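Local coordinates for protein colicin-B (Escherichia coli, PDB 1RH1) that forms channels that depolarise the cytoplasmic membrane of Escherichia coli and close relatives, dissipating the energy of the cell, at residues Ile138-Val150 with Val278-Asp290. Numbering follows the deposited sequence.
Sequences IIRLMVTQQLEQV and VSPLYISAVEILD
Val-150 sets its CG1 over one face of the Tyr-282 ring, a CH-pi contact 4.1 Å from CG1 to the ring centroid, while CB of Gln-145 touches the same ring at CD1. With CG swung anti to N (chi1 170°), the tyrosine ring reaches both, and its hydroxyl is hydrogen-bonded to Asp-267 OD1 and to the backbone N of Leu-171. On the sheet face shared by Met-142, Thr-144, Ile-283 and Ala-285, the extended Met-142 chain brings CE to 4.0 Å from Ala-285 CB. Beyond the last strand pair, Ile-288 CD1 meets Ile-139 CG2 at 3.8 Å. Six backbone hydrogen bonds join the strands, in reciprocal pairs at Leu-141/Val-286, Val-143/Ser-284 and Gln-145/Tyr-282. Past them, a water bridges Leu-147 N and Pro-280 O, whose direct bond is weak. At the other end Arg-140 NH2 forms a salt bridge of 3.4 Å with Glu-287 OE1. The arginine bends so that NE bonds Ile-139 O at 2.9 Å, in the guanidinium plane; Glu-287 CB lies over one guanidinium face, and Glu-287 OE2 is hydrogen-bonded to Ser-24 OG of the TonB box. This is a twisted antiparallel strand pair inside a mixed sheet, with strand 70-73 flanking 139-146 and strand 266-271 flanking 281-286.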
# COMPACT_ATOMS: atom_id res chain seq x y z
N ILE A 138 21.23 -21.79 -13.24
CA ILE A 138 20.32 -21.01 -12.43
C ILE A 138 20.89 -21.02 -11.03
O ILE A 138 20.86 -22.00 -10.29
CB ILE A 138 18.92 -21.64 -12.46
CG1 ILE A 138 18.36 -21.42 -13.85
CG2 ILE A 138 18.00 -21.02 -11.42
CD1 ILE A 138 17.02 -22.15 -14.03
N ILE A 139 21.49 -19.87 -10.73
CA ILE A 139 22.08 -19.57 -9.44
C ILE A 139 20.94 -18.98 -8.62
O ILE A 139 19.95 -18.47 -9.16
CB ILE A 139 23.23 -18.55 -9.62
CG1 ILE A 139 24.35 -19.16 -10.44
CG2 ILE A 139 23.83 -18.15 -8.28
CD1 ILE A 139 24.28 -18.73 -11.91
N ARG A 140 21.07 -19.08 -7.28
CA ARG A 140 20.15 -18.48 -6.32
C ARG A 140 20.83 -18.18 -4.98
O ARG A 140 21.50 -19.01 -4.39
CB ARG A 140 18.99 -19.43 -6.18
CG ARG A 140 17.82 -18.52 -6.04
CD ARG A 140 16.70 -18.61 -7.05
NE ARG A 140 17.12 -18.30 -8.39
CZ ARG A 140 16.21 -18.11 -9.35
NH1 ARG A 140 14.90 -18.18 -9.09
NH2 ARG A 140 16.61 -17.89 -10.59
N LEU A 141 20.80 -16.95 -4.47
CA LEU A 141 21.39 -16.59 -3.18
C LEU A 141 20.44 -16.93 -2.06
O LEU A 141 19.33 -16.41 -2.01
CB LEU A 141 21.67 -15.11 -3.12
CG LEU A 141 22.68 -14.58 -4.10
CD1 LEU A 141 22.66 -13.10 -4.03
CD2 LEU A 141 24.07 -15.05 -3.76
N MET A 142 20.83 -17.81 -1.16
CA MET A 142 19.94 -18.19 -0.10
C MET A 142 20.49 -17.72 1.22
O MET A 142 21.69 -17.74 1.47
CB MET A 142 19.75 -19.70 -0.11
CG MET A 142 18.97 -20.21 -1.30
SD MET A 142 18.70 -21.99 -1.39
CE MET A 142 17.70 -21.93 -2.83
N VAL A 143 19.56 -17.27 2.07
CA VAL A 143 19.85 -16.78 3.42
C VAL A 143 18.93 -17.51 4.36
O VAL A 143 17.76 -17.75 4.07
CB VAL A 143 19.56 -15.30 3.70
CG1 VAL A 143 20.67 -14.79 4.60
CG2 VAL A 143 19.46 -14.48 2.42
N THR A 144 19.44 -17.81 5.53
CA THR A 144 18.71 -18.59 6.49
C THR A 144 18.60 -17.88 7.82
O THR A 144 19.44 -17.05 8.17
CB THR A 144 19.47 -19.93 6.47
OG1 THR A 144 18.59 -20.68 5.65
CG2 THR A 144 19.77 -20.66 7.77
N GLN A 145 17.50 -18.16 8.52
CA GLN A 145 17.25 -17.66 9.87
C GLN A 145 16.46 -18.65 10.72
O GLN A 145 15.47 -19.23 10.26
CB GLN A 145 16.44 -16.40 9.88
CG GLN A 145 17.03 -15.11 9.38
CD GLN A 145 17.92 -14.43 10.38
OE1 GLN A 145 19.06 -14.82 10.56
NE2 GLN A 145 17.43 -13.38 11.03
N GLN A 146 16.84 -18.85 11.98
CA GLN A 146 16.05 -19.63 12.92
C GLN A 146 14.64 -19.04 13.11
O GLN A 146 14.49 -17.82 12.98
CB GLN A 146 16.78 -19.66 14.25
CG GLN A 146 18.05 -20.49 14.23
CD GLN A 146 18.95 -20.17 15.40
OE1 GLN A 146 19.36 -21.03 16.19
NE2 GLN A 146 19.30 -18.88 15.53
N LEU A 147 13.60 -19.85 13.43
CA LEU A 147 12.22 -19.36 13.50
C LEU A 147 12.02 -18.11 14.34
O LEU A 147 11.47 -17.09 13.90
CB LEU A 147 11.27 -20.40 14.06
CG LEU A 147 9.80 -19.98 14.03
CD1 LEU A 147 9.27 -20.13 12.62
CD2 LEU A 147 8.97 -20.83 14.95
N GLU A 148 12.55 -18.23 15.55
CA GLU A 148 12.47 -17.17 16.52
C GLU A 148 13.15 -15.91 16.09
O GLU A 148 12.65 -14.88 16.52
CB GLU A 148 13.05 -17.62 17.86
CG GLU A 148 14.38 -18.39 17.90
CD GLU A 148 14.33 -19.91 17.64
OE1 GLU A 148 15.42 -20.52 17.59
OE2 GLU A 148 13.25 -20.50 17.50
N GLN A 149 14.19 -15.88 15.25
CA GLN A 149 14.78 -14.62 14.81
C GLN A 149 13.89 -13.83 13.87
O GLN A 149 14.12 -12.63 13.72
CB GLN A 149 16.09 -14.81 14.08
CG GLN A 149 17.23 -15.36 14.91
CD GLN A 149 18.47 -15.69 14.07
OE1 GLN A 149 18.59 -16.72 13.40
NE2 GLN A 149 19.44 -14.78 14.13
N VAL A 150 12.88 -14.43 13.20
CA VAL A 150 12.01 -13.67 12.30
C VAL A 150 10.59 -13.56 12.80
O VAL A 150 9.81 -12.79 12.23
CB VAL A 150 11.90 -14.27 10.88
CG1 VAL A 150 13.30 -14.40 10.37
CG2 VAL A 150 11.26 -15.63 10.83
N VAL A 278 13.20 -31.50 14.13
CA VAL A 278 13.84 -30.44 13.39
C VAL A 278 12.93 -29.21 13.39
O VAL A 278 11.80 -29.17 12.86
CB VAL A 278 14.11 -30.94 11.95
CG1 VAL A 278 15.00 -29.92 11.26
CG2 VAL A 278 14.84 -32.27 11.94
N SER A 279 13.50 -28.19 14.03
CA SER A 279 12.80 -26.93 14.17
C SER A 279 12.75 -26.11 12.88
O SER A 279 13.73 -26.08 12.11
CB SER A 279 13.45 -26.14 15.29
OG SER A 279 14.85 -26.29 15.28
N PRO A 280 11.59 -25.49 12.60
CA PRO A 280 11.34 -24.64 11.46
C PRO A 280 12.42 -23.63 11.12
O PRO A 280 12.95 -22.91 11.97
CB PRO A 280 10.03 -23.98 11.77
CG PRO A 280 9.81 -24.25 13.21
CD PRO A 280 10.35 -25.65 13.33
N LEU A 281 12.72 -23.69 9.83
CA LEU A 281 13.71 -22.81 9.25
C LEU A 281 13.09 -21.80 8.30
O LEU A 281 12.18 -22.12 7.52
CB LEU A 281 14.70 -23.67 8.55
CG LEU A 281 15.98 -23.01 8.10
CD1 LEU A 281 16.81 -22.60 9.31
CD2 LEU A 281 16.73 -23.97 7.17
N TYR A 282 13.53 -20.55 8.44
CA TYR A 282 13.13 -19.48 7.55
C TYR A 282 14.23 -19.45 6.53
O TYR A 282 15.41 -19.42 6.87
CB TYR A 282 13.07 -18.13 8.24
CG TYR A 282 12.88 -16.89 7.34
CD1 TYR A 282 13.99 -16.14 6.95
CD2 TYR A 282 11.62 -16.49 6.91
CE1 TYR A 282 13.85 -15.02 6.14
CE2 TYR A 282 11.46 -15.37 6.10
CZ TYR A 282 12.59 -14.65 5.72
OH TYR A 282 12.46 -13.57 4.89
N ILE A 283 13.84 -19.41 5.27
CA ILE A 283 14.80 -19.37 4.21
C ILE A 283 14.39 -18.43 3.10
O ILE A 283 13.23 -18.32 2.72
CB ILE A 283 14.98 -20.86 3.81
CG1 ILE A 283 16.03 -20.97 2.75
CG2 ILE A 283 13.69 -21.47 3.36
CD1 ILE A 283 16.53 -22.42 2.72
N SER A 284 15.38 -17.65 2.67
CA SER A 284 15.20 -16.65 1.64
C SER A 284 16.00 -16.95 0.37
O SER A 284 17.21 -17.15 0.44
CB SER A 284 15.63 -15.29 2.14
OG SER A 284 15.22 -14.34 1.16
N ALA A 285 15.34 -16.93 -0.80
CA ALA A 285 15.99 -17.30 -2.04
C ALA A 285 15.85 -16.25 -3.14
O ALA A 285 14.83 -16.17 -3.83
CB ALA A 285 15.40 -18.61 -2.54
N VAL A 286 16.93 -15.50 -3.33
CA VAL A 286 16.99 -14.38 -4.26
C VAL A 286 17.71 -14.64 -5.57
O VAL A 286 18.69 -15.36 -5.65
CB VAL A 286 17.62 -13.20 -3.48
CG1 VAL A 286 17.95 -11.99 -4.34
CG2 VAL A 286 16.58 -12.76 -2.46
N GLU A 287 17.26 -13.95 -6.61
CA GLU A 287 17.83 -13.96 -7.94
C GLU A 287 18.72 -12.74 -8.23
O GLU A 287 18.22 -11.61 -8.29
CB GLU A 287 16.68 -14.03 -8.90
CG GLU A 287 17.05 -14.07 -10.36
CD GLU A 287 15.82 -14.06 -11.24
OE1 GLU A 287 15.69 -14.97 -12.06
OE2 GLU A 287 14.99 -13.16 -11.09
N ILE A 288 20.04 -12.94 -8.38
CA ILE A 288 21.03 -11.91 -8.70
C ILE A 288 20.65 -11.39 -10.10
O ILE A 288 20.74 -12.16 -11.06
CB ILE A 288 22.52 -12.47 -8.76
CG1 ILE A 288 22.61 -13.90 -8.27
CG2 ILE A 288 23.43 -11.64 -7.89
CD1 ILE A 288 22.09 -14.96 -9.31
N LEU A 289 20.16 -10.14 -10.24
CA LEU A 289 19.76 -9.50 -11.50
C LEU A 289 20.96 -8.94 -12.26
O LEU A 289 21.92 -8.41 -11.68
CB LEU A 289 18.74 -8.38 -11.18
CG LEU A 289 17.21 -8.50 -11.37
CD1 LEU A 289 16.57 -9.61 -10.57
CD2 LEU A 289 16.60 -7.25 -10.81
N ASP A 290 20.93 -9.05 -13.59
CA ASP A 290 22.00 -8.57 -14.48
C ASP A 290 21.86 -7.11 -14.87
O ASP A 290 20.78 -6.55 -14.74
CB ASP A 290 22.09 -9.42 -15.76
CG ASP A 290 20.82 -9.63 -16.59
OD1 ASP A 290 19.76 -9.91 -16.02
OD2 ASP A 290 20.92 -9.54 -17.82
O HOH W 1 14.99 -22.73 13.83